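Local coordinates for protein malonyl CoA-ACP transacylase (Xanthomonas oryzae pv. oryzae, PDB 3K89) that probably transfers the malonyl group of malonyl-CoA to holo acyl carrier protein, releasing coenzyme A, a step that supplies fatty acid synthesis, at residues E3-F8 with G270-A275; Q124-A129 with P205-A210; A140-V145 with G167-G172. All coordinates share one frame; numbering follows the deposited sequence.

Contact 1: E3-F8 with G270-A275; sequences ESTLAF and GITRIA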
# COMPACT_ATOMS: atom_id res chain seq x y z
N GLU A 3 10.00 -3.42 -20.37
CA GLU A 3 11.37 -3.30 -19.88
C GLU A 3 11.60 -4.28 -18.74
O GLU A 3 11.02 -4.13 -17.66
CB GLU A 3 11.67 -1.86 -19.43
CG GLU A 3 13.06 -1.65 -18.83
CD GLU A 3 14.17 -2.23 -19.70
OE1 GLU A 3 14.21 -1.90 -20.91
OE2 GLU A 3 14.98 -3.02 -19.17
N SER A 4 12.46 -5.27 -18.98
CA SER A 4 12.67 -6.39 -18.06
C SER A 4 13.32 -6.00 -16.72
O SER A 4 13.22 -6.76 -15.75
CB SER A 4 13.46 -7.53 -18.74
OG SER A 4 14.84 -7.21 -18.86
N THR A 5 13.98 -4.84 -16.68
CA THR A 5 14.64 -4.39 -15.45
C THR A 5 13.81 -3.41 -14.61
O THR A 5 14.26 -2.99 -13.55
CB THR A 5 16.02 -3.73 -15.71
OG1 THR A 5 15.87 -2.51 -16.46
CG2 THR A 5 16.94 -4.70 -16.47
N LEU A 6 12.61 -3.06 -15.08
CA LEU A 6 11.80 -2.02 -14.42
C LEU A 6 10.58 -2.59 -13.70
O LEU A 6 9.85 -3.37 -14.26
CB LEU A 6 11.36 -0.98 -15.45
CG LEU A 6 10.42 0.17 -15.04
CD1 LEU A 6 11.09 1.17 -14.10
CD2 LEU A 6 9.93 0.88 -16.28
N ALA A 7 10.36 -2.18 -12.45
CA ALA A 7 9.09 -2.48 -11.77
C ALA A 7 8.44 -1.18 -11.33
O ALA A 7 9.12 -0.16 -11.15
CB ALA A 7 9.31 -3.39 -10.57
N PHE A 8 7.12 -1.21 -11.16
CA PHE A 8 6.39 -0.09 -10.55
C PHE A 8 5.82 -0.59 -9.23
O PHE A 8 5.36 -1.74 -9.15
CB PHE A 8 5.23 0.36 -11.44
CG PHE A 8 5.58 1.46 -12.40
CD1 PHE A 8 6.79 1.45 -13.09
CD2 PHE A 8 4.68 2.50 -12.63
CE1 PHE A 8 7.09 2.48 -13.99
CE2 PHE A 8 4.97 3.53 -13.52
CZ PHE A 8 6.18 3.52 -14.20
N GLY A 270 15.50 -9.88 -11.53
CA GLY A 270 16.21 -9.01 -12.47
C GLY A 270 15.82 -7.54 -12.49
O GLY A 270 16.31 -6.76 -13.31
N ILE A 271 14.92 -7.14 -11.59
CA ILE A 271 14.59 -5.73 -11.45
C ILE A 271 15.75 -4.92 -10.83
O ILE A 271 16.29 -5.31 -9.79
CB ILE A 271 13.30 -5.54 -10.59
CG1 ILE A 271 12.12 -6.28 -11.23
CG2 ILE A 271 12.99 -4.06 -10.38
CD1 ILE A 271 11.77 -5.82 -12.63
N THR A 272 16.10 -3.82 -11.49
CA THR A 272 17.14 -2.88 -11.03
C THR A 272 16.61 -1.45 -10.89
O THR A 272 17.28 -0.59 -10.30
CB THR A 272 18.35 -2.84 -12.01
OG1 THR A 272 17.92 -2.28 -13.26
CG2 THR A 272 18.91 -4.23 -12.25
N ARG A 273 15.43 -1.20 -11.43
CA ARG A 273 14.84 0.14 -11.42
C ARG A 273 13.41 0.03 -10.94
O ARG A 273 12.67 -0.80 -11.43
CB ARG A 273 14.82 0.75 -12.83
CG ARG A 273 16.19 0.90 -13.51
CD ARG A 273 15.99 1.18 -15.00
NE ARG A 273 17.17 1.76 -15.62
CZ ARG A 273 17.23 2.17 -16.89
NH1 ARG A 273 16.17 2.06 -17.69
NH2 ARG A 273 18.35 2.69 -17.37
N ILE A 274 13.03 0.87 -9.97
CA ILE A 274 11.66 0.83 -9.44
C ILE A 274 11.08 2.23 -9.37
O ILE A 274 11.66 3.13 -8.74
CB ILE A 274 11.59 0.14 -8.05
CG1 ILE A 274 12.18 -1.28 -8.10
CG2 ILE A 274 10.14 0.09 -7.53
CD1 ILE A 274 12.24 -2.00 -6.76
N ALA A 275 9.94 2.42 -10.01
CA ALA A 275 9.23 3.70 -9.89
C ALA A 275 8.17 3.59 -8.81
O ALA A 275 7.42 2.62 -8.78
CB ALA A 275 8.58 4.08 -11.19

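Contact 2: Q124-A129 with P205-A210; sequences QAAAPA and PLMRDA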
# COMPACT_ATOMS: atom_id res chain seq x y z
N GLN A 124 -12.56 -0.65 9.21
CA GLN A 124 -12.90 0.32 10.24
C GLN A 124 -13.92 -0.24 11.22
O GLN A 124 -13.82 -0.01 12.43
CB GLN A 124 -13.41 1.62 9.61
CG GLN A 124 -13.52 2.78 10.59
CD GLN A 124 -12.17 3.38 10.94
OE1 GLN A 124 -11.52 4.00 10.09
NE2 GLN A 124 -11.74 3.20 12.19
N ALA A 125 -14.88 -1.00 10.69
CA ALA A 125 -15.96 -1.58 11.49
C ALA A 125 -15.44 -2.70 12.39
O ALA A 125 -16.03 -2.98 13.45
CB ALA A 125 -17.06 -2.10 10.60
N ALA A 126 -14.35 -3.33 11.97
CA ALA A 126 -13.73 -4.41 12.72
C ALA A 126 -13.06 -3.86 13.97
O ALA A 126 -12.96 -4.56 14.98
CB ALA A 126 -12.72 -5.14 11.86
N ALA A 127 -12.62 -2.61 13.90
CA ALA A 127 -11.91 -1.97 15.00
C ALA A 127 -12.32 -0.50 15.14
O ALA A 127 -11.61 0.39 14.69
CB ALA A 127 -10.40 -2.09 14.81
N PRO A 128 -13.49 -0.25 15.76
CA PRO A 128 -13.93 1.13 15.95
C PRO A 128 -12.87 1.92 16.71
O PRO A 128 -12.23 1.37 17.62
CB PRO A 128 -15.20 0.98 16.80
CG PRO A 128 -15.66 -0.40 16.57
CD PRO A 128 -14.40 -1.21 16.41
N ALA A 129 -12.68 3.19 16.34
CA ALA A 129 -11.66 4.05 16.98
C ALA A 129 -11.58 3.77 18.48
O ALA A 129 -12.61 3.63 19.15
CB ALA A 129 -11.92 5.53 16.70
N PRO A 205 -4.72 -10.28 13.21
CA PRO A 205 -5.89 -11.14 13.38
C PRO A 205 -7.23 -10.41 13.61
O PRO A 205 -8.29 -11.00 13.39
CB PRO A 205 -5.52 -11.96 14.63
CG PRO A 205 -4.04 -12.13 14.50
CD PRO A 205 -3.54 -10.81 13.92
N LEU A 206 -7.20 -9.14 14.04
CA LEU A 206 -8.45 -8.41 14.28
C LEU A 206 -9.21 -8.17 12.96
O LEU A 206 -10.38 -7.80 12.97
CB LEU A 206 -8.22 -7.09 15.03
CG LEU A 206 -7.62 -7.19 16.45
CD1 LEU A 206 -7.52 -5.80 17.06
CD2 LEU A 206 -8.35 -8.15 17.36
N MET A 207 -8.52 -8.37 11.83
CA MET A 207 -9.13 -8.18 10.53
C MET A 207 -9.67 -9.48 9.93
O MET A 207 -10.09 -9.49 8.77
CB MET A 207 -8.08 -7.64 9.55
CG MET A 207 -7.52 -6.25 9.87
SD MET A 207 -8.76 -4.94 9.73
CE MET A 207 -9.12 -4.64 11.47
N ARG A 208 -9.69 -10.57 10.70
CA ARG A 208 -10.05 -11.87 10.10
C ARG A 208 -11.46 -11.89 9.51
O ARG A 208 -11.66 -12.39 8.39
CB ARG A 208 -9.81 -13.03 11.08
CG ARG A 208 -10.08 -14.41 10.50
CD ARG A 208 -9.07 -14.76 9.42
NE ARG A 208 -9.44 -16.00 8.73
CZ ARG A 208 -10.28 -16.08 7.71
NH1 ARG A 208 -10.87 -14.99 7.23
NH2 ARG A 208 -10.54 -17.26 7.16
N ASP A 209 -12.43 -11.36 10.24
CA ASP A 209 -13.81 -11.33 9.77
C ASP A 209 -14.02 -10.33 8.63
O ASP A 209 -14.76 -10.62 7.67
CB ASP A 209 -14.78 -11.07 10.93
CG ASP A 209 -14.85 -12.23 11.90
OD1 ASP A 209 -14.72 -13.40 11.46
OD2 ASP A 209 -15.04 -11.98 13.11
N ALA A 210 -13.37 -9.17 8.73
CA ALA A 210 -13.39 -8.18 7.64
C ALA A 210 -12.88 -8.80 6.34
O ALA A 210 -13.39 -8.49 5.26
CB ALA A 210 -12.58 -6.96 8.00
O HOH W 1 -11.85 -7.47 15.29

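Contact 3: A140-V145 with G167-G172; sequences AEDAVV and GQIVIG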
# COMPACT_ATOMS: atom_id res chain seq x y z
N ALA A 140 15.45 -1.75 15.28
CA ALA A 140 15.54 -2.96 16.09
C ALA A 140 15.73 -4.18 15.20
O ALA A 140 15.54 -4.11 13.98
CB ALA A 140 14.29 -3.12 16.95
N GLU A 141 16.10 -5.30 15.81
CA GLU A 141 16.16 -6.57 15.11
C GLU A 141 14.77 -7.18 15.09
O GLU A 141 14.04 -7.07 16.08
CB GLU A 141 17.14 -7.52 15.80
CG GLU A 141 18.54 -6.94 15.94
CD GLU A 141 19.44 -7.80 16.79
OE1 GLU A 141 19.93 -8.82 16.27
OE2 GLU A 141 19.64 -7.46 17.97
N ASP A 142 14.41 -7.81 13.97
CA ASP A 142 13.11 -8.46 13.84
C ASP A 142 12.82 -9.41 14.99
O ASP A 142 11.71 -9.43 15.52
CB ASP A 142 13.02 -9.25 12.53
CG ASP A 142 12.76 -8.37 11.31
OD1 ASP A 142 12.82 -7.13 11.40
OD2 ASP A 142 12.49 -8.95 10.24
N ALA A 143 13.82 -10.20 15.36
CA ALA A 143 13.70 -11.20 16.42
C ALA A 143 13.30 -10.60 17.76
O ALA A 143 12.49 -11.18 18.47
CB ALA A 143 15.02 -11.98 16.55
N VAL A 144 13.88 -9.45 18.10
CA VAL A 144 13.56 -8.75 19.34
C VAL A 144 12.08 -8.36 19.34
O VAL A 144 11.35 -8.64 20.29
CB VAL A 144 14.44 -7.49 19.52
CG1 VAL A 144 14.01 -6.70 20.75
CG2 VAL A 144 15.92 -7.87 19.60
N VAL A 145 11.64 -7.76 18.23
CA VAL A 145 10.25 -7.30 18.10
C VAL A 145 9.26 -8.47 18.13
O VAL A 145 8.20 -8.39 18.75
CB VAL A 145 10.06 -6.45 16.82
CG1 VAL A 145 8.63 -5.89 16.76
CG2 VAL A 145 11.06 -5.31 16.78
N GLY A 167 15.18 -3.05 9.99
CA GLY A 167 15.07 -1.89 10.88
C GLY A 167 13.81 -1.04 10.78
O GLY A 167 13.76 0.08 11.32
N GLN A 168 12.80 -1.54 10.06
CA GLN A 168 11.44 -0.99 10.20
C GLN A 168 10.39 -2.09 10.19
O GLN A 168 10.17 -2.75 9.17
CB GLN A 168 11.08 0.09 9.16
CG GLN A 168 9.68 0.67 9.52
CD GLN A 168 9.10 1.69 8.55
OE1 GLN A 168 9.78 2.60 8.06
NE2 GLN A 168 7.79 1.56 8.31
N ILE A 169 9.75 -2.28 11.33
CA ILE A 169 8.60 -3.17 11.44
C ILE A 169 7.48 -2.37 12.05
O ILE A 169 7.69 -1.58 12.98
CB ILE A 169 8.88 -4.40 12.34
CG1 ILE A 169 9.94 -5.30 11.73
CG2 ILE A 169 7.61 -5.21 12.57
CD1 ILE A 169 10.21 -6.52 12.61
N VAL A 170 6.28 -2.55 11.51
CA VAL A 170 5.11 -1.98 12.13
C VAL A 170 4.39 -3.11 12.84
O VAL A 170 4.16 -4.17 12.27
CB VAL A 170 4.20 -1.30 11.08
CG1 VAL A 170 2.90 -0.78 11.72
CG2 VAL A 170 4.94 -0.16 10.42
N ILE A 171 4.07 -2.89 14.11
CA ILE A 171 3.26 -3.84 14.88
C ILE A 171 1.85 -3.29 15.04
O ILE A 171 1.64 -2.09 14.90
CB ILE A 171 3.87 -4.15 16.28
CG1 ILE A 171 3.89 -2.91 17.18
CG2 ILE A 171 5.29 -4.72 16.12
CD1 ILE A 171 4.45 -3.20 18.59
N GLY A 172 0.90 -4.18 15.27
CA GLY A 172 -0.48 -3.76 15.39
C GLY A 172 -1.34 -4.74 16.14
O GLY A 172 -0.96 -5.89 16.36

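Contact 1: E3-F8 with G270-A275
Ala275 lays its methyl over one face of the Phe8 ring, a CH-pi contact in which CB lies 3.8 Å from the ring centroid and shifted toward the rim. So small a side chain suits the spot, because the aromatic ring can spread across the neighbouring strand while Trp79 meets it edge-to-face. The pair belongs to a parallel ladder between strands 6-10 and 273-276, adjacent in the parallel sheet of the large subdomain; strand 86-92 flanks 6-10 on its other edge. Ala7 N donates a hydrogen bond to Arg273 O at 2.9 Å, and Ala7 O accepts from Ala275 N, also at 2.9 Å. On the face opposite Phe8, Ala7 CB packs 3.7 Å from Ile271 CG2, where Leu266 of helix 259-268 joins them. That helix closes with a Schellman motif whose C-prime residue is Gly270, its phi of 93° easily adopted by glycine. In Ile271, chi2 of -60° places CD1 by Leu6 O.

Where the ladder begins, Thr5 O takes two donors: Arg273 N at 3.0 Å, almost in line with the carbonyl, and Thr272 N at 2.9 Å from a more bent approach. Thr5 sits in a type I turn from Glu3 to Leu6. Its OG1 and N reach Glu3 OE2 from opposite faces of the carboxylate, OG1 at 2.9 Å. Arg273 NH1 remains 5.4 Å from Glu3 OE2, too far for a salt bridge. Backbone polarity is thus paired along the strands; Ala7 and Ile271 pack on one face, while the other passes from Phe8 and Leu6 to Arg273, whose guanidinium may weakly attract Glu3.

Contact 2: Q124-A129 with P205-A210
The CA atoms of Ala126 and Ala210 come within 6.3 Å of each other where the last turn of helix 109-126 meets the first turn of helix 208-219. Both helices belong to the large subdomain of the acyltransferase fold, and the chain between them includes the small ferredoxin-like subdomain, so this contact brings together the exit and the return. Ala126 points its methyl at the partner segment, and CB touches Met207 CE at 3.7 Å. The same methyl is 4.3 Å from Ala210 CB; alanine suits both places because a lone methyl on each side lets the backbones come close.

Met207, at the N-cap position of its helix, is bent at chi2 (-66°) and chi3 (103°), and the last of these torsions swings CE back toward the alanines, with Ala127 CB at 4.4 Å. A flexible thioether fits such a turn well, and Met123 and Leu253 also line the methionine. His203, a predicted active-site residue, lies just ahead of this segment in the chain. Beside this apolar contact a water bridges the two backbones, donating one proton to Ala126 O at 3.1 Å and the other to Leu206 O at 2.8 Å.

Contact 3: A140-V145 with G167-G172
Glu141 O, from the N-cap position just before helix 142-152, receives two weak backbone bonds, from Val144 N at 3.1 Å and from Val145 N at 3.3 Å, and the turn so formed aims Val145 at Ile169 and Ile171 of strand 168-172. The contact across is apolar packing. Val145 CG1 meets Ile171 CG2 at 3.6 Å, the two branched side chains crossing obliquely. CG1 is the branch anti to the backbone N (chi1 -176°), which carries it outward from the helix to the strand. Val145 CB also lies 4.2 Å from Ile169 CD1, so a single valine touches two isoleucines spaced two residues apart, as strand alternation demands; Val170 between them turns to the other face of the sheet. Beta-branched residues are at home in a strand, and their branches offer methyls to Val145.

At the helix start, Asp142 lies beside Ile169 CD1. Its CB is 3.9 Å from Ile169 CD1, but OD1 is modelled so near that methyl that the exact carboxylate position is doubtful. Phe163 of strand 158-165 touches both side chains. Farther out, Ala140 O approaches Gly167 CA at 3.8 Å. Gly167, with phi 76°, comes just before strand 168-172, a conformation glycine adopts easily.

Strand 168-172 lies between 132-138 and 158-165, antiparallel to both, with 193-195 as the fourth strand beyond 132-138. Helix 142-152 joins 132-138 to 158-165, parallel strands with 168-172 between them, a beta-alpha-beta crossover within the beta-alpha-beta-beta-alpha-beta topology of the ferredoxin-like small subdomain found in malonyl-CoA:ACP transacylases.

Overall arrangement
Contact 1 joins two neighbouring strands of the parallel sheet of the large subdomain, contact 3 packs a helix on the sheet of the small one, and contact 2 lies where the chain leaves the first and comes back. Contacts 1 and 2 sit on opposite sides of the chain's centre, about 23 Å apart at their nearest atoms; contacts 2 and 3 approach to about 6 Å. The predicted active site is nearest contact 2: the Met207 side chain lies about 6 Å from that of His203 and about 9 Å from that of Ser94. The side chains of Ile169 and Ile274 lie about 11 Å and about 12 Å from a bound glycerol.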